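Local coordinates for protein SmhA (Serratia marcescens, PDB 7A27) that serves as one component of Smh, a tripartite alpha-pore-forming toxin, and probably helps it form pores in target membranes, at residues A[202-207]-A[230-235]. Numbering follows the deposited sequence.
Sequences VAAVPL and SYMISG
Ile233 buries the most surface where strand 230-235 runs antiparallel to strand 202-206. It faces two residues at once: Val202 N bonds to Ile233 O (2.9 Å, nearly straight), whereas Ile233 N bonds to Ala203 O (3.1 Å). With Val202 at phi/psi -119°/-25°, this double pairing makes a classic beta bulge. Beyond it the register is regular, and Val205 and Tyr231 exchange two backbone bonds. A branched, extended side chain suits Ile233: CG1 lies beside its own N (chi1 -58°), and the anti chi2 carries CD1 along the partner strand to touch both Ala203 CB and Val205 CG2, each 3.9 Å away. Ile233 CG2 turns the other way and meets Val202 CG2 at 4.1 Å, the two side chains crossing at about a right angle. Val202 CG1 reaches over the backbone of Gly235, which has no side chain to obstruct it. Val205 and Tyr231 share the buried face of Ala203 and Ile233, which both meet Tyr264, while Tyr231 packs on Ser279 and Val280. On the other face Ala204 CB touches Met232 SD. A two-stranded hairpin packed on helices 247-268 and 272-299, towards one end of the molecule, is consistent with the beta-tongue of ClyA-like alpha-pore-forming toxins.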
loop_
_atom_site.group_PDB
_atom_site.type_symbol
_atom_site.label_atom_id
_atom_site.label_comp_id
_atom_site.label_asym_id
_atom_site.label_seq_id
_atom_site.Cartn_x
_atom_site.Cartn_y
_atom_site.Cartn_z
ATOM N N VAL A 202 -16.193 16.386 4.831
ATOM C CA VAL A 202 -17.357 15.457 4.966
ATOM C C VAL A 202 -18.154 15.754 6.239
ATOM O O VAL A 202 -19.355 15.417 6.281
ATOM C CB VAL A 202 -16.868 14.003 4.951
ATOM C CG1 VAL A 202 -16.210 13.657 3.627
ATOM C CG2 VAL A 202 -15.924 13.711 6.108
ATOM N N ALA A 203 -17.503 16.352 7.233
ATOM C CA ALA A 203 -18.077 16.663 8.557
ATOM C C ALA A 203 -17.367 17.863 9.173
ATOM O O ALA A 203 -16.364 18.331 8.609
ATOM C CB ALA A 203 -17.951 15.454 9.447
ATOM N N ALA A 204 -17.864 18.326 10.312
ATOM C CA ALA A 204 -17.336 19.503 11.024
ATOM C C ALA A 204 -17.683 19.404 12.505
ATOM O O ALA A 204 -18.701 18.763 12.826
ATOM C CB ALA A 204 -17.922 20.729 10.400
ATOM N N VAL A 205 -16.857 20.017 13.350
ATOM C CA VAL A 205 -17.009 20.021 14.831
ATOM C C VAL A 205 -17.061 21.465 15.312
ATOM O O VAL A 205 -16.023 22.105 15.402
ATOM C CB VAL A 205 -15.856 19.263 15.518
ATOM C CG1 VAL A 205 -16.056 19.161 17.036
ATOM C CG2 VAL A 205 -15.655 17.878 14.920
ATOM N N PRO A 206 -18.253 22.036 15.593
ATOM C CA PRO A 206 -18.337 23.349 16.239
ATOM C C PRO A 206 -17.550 23.361 17.562
ATOM O O PRO A 206 -17.664 22.394 18.286
ATOM C CB PRO A 206 -19.839 23.525 16.513
ATOM C CG PRO A 206 -20.523 22.623 15.491
ATOM C CD PRO A 206 -19.564 21.470 15.258
ATOM N N LEU A 207 -16.785 24.428 17.837
ATOM C CA LEU A 207 -15.946 24.605 19.055
ATOM C C LEU A 207 -16.528 25.754 19.908
ATOM O O LEU A 207 -16.781 26.816 19.337
ATOM C CB LEU A 207 -14.511 24.862 18.569
ATOM C CG LEU A 207 -13.900 23.777 17.661
ATOM C CD1 LEU A 207 -12.509 24.131 17.172
ATOM C CD2 LEU A 207 -13.836 22.429 18.356
ATOM N N SER A 230 -14.750 26.225 13.621
ATOM C CA SER A 230 -14.982 24.762 13.523
ATOM C C SER A 230 -13.795 23.993 12.938
ATOM O O SER A 230 -13.144 24.466 12.009
ATOM C CB SER A 230 -16.229 24.491 12.743
ATOM O OG SER A 230 -16.048 24.807 11.371
ATOM N N TYR A 231 -13.596 22.783 13.463
ATOM C CA TYR A 231 -12.578 21.802 13.000
ATOM C C TYR A 231 -13.165 21.040 11.801
ATOM O O TYR A 231 -14.123 20.259 12.011
ATOM C CB TYR A 231 -12.167 20.894 14.166
ATOM C CG TYR A 231 -11.149 19.850 13.800
ATOM C CD1 TYR A 231 -9.797 20.123 13.832
ATOM C CD2 TYR A 231 -11.538 18.594 13.380
ATOM C CE1 TYR A 231 -8.860 19.179 13.445
ATOM C CE2 TYR A 231 -10.613 17.628 13.017
ATOM C CZ TYR A 231 -9.265 17.927 13.023
ATOM O OH TYR A 231 -8.348 16.979 12.664
ATOM N N MET A 232 -12.634 21.278 10.593
ATOM C CA MET A 232 -13.132 20.663 9.326
ATOM C C MET A 232 -12.488 19.296 9.087
ATOM O O MET A 232 -11.248 19.230 8.972
ATOM C CB MET A 232 -12.872 21.575 8.123
ATOM C CG MET A 232 -13.504 22.944 8.303
ATOM S SD MET A 232 -15.326 22.824 8.312
ATOM C CE MET A 232 -15.629 23.350 6.619
ATOM N N ILE A 233 -13.323 18.261 8.946
ATOM C CA ILE A 233 -12.905 16.835 8.787
ATOM C C ILE A 233 -12.857 16.465 7.305
ATOM O O ILE A 233 -13.896 16.554 6.611
ATOM C CB ILE A 233 -13.846 15.904 9.560
ATOM C CG1 ILE A 233 -13.869 16.272 11.049
ATOM C CG2 ILE A 233 -13.477 14.451 9.326
ATOM C CD1 ILE A 233 -14.939 15.594 11.877
ATOM N N SER A 234 -11.673 16.066 6.847
ATOM C CA SER A 234 -11.401 15.632 5.457
ATOM C C SER A 234 -11.631 14.120 5.388
ATOM O O SER A 234 -11.304 13.413 6.372
ATOM C CB SER A 234 -10.004 16.027 5.012
ATOM O OG SER A 234 -9.789 17.437 5.145
ATOM N N GLY A 235 -12.218 13.649 4.292
ATOM C CA GLY A 235 -12.467 12.217 4.072
ATOM C C GLY A 235 -12.179 11.845 2.635
ATOM O O GLY A 235 -12.345 12.734 1.752
#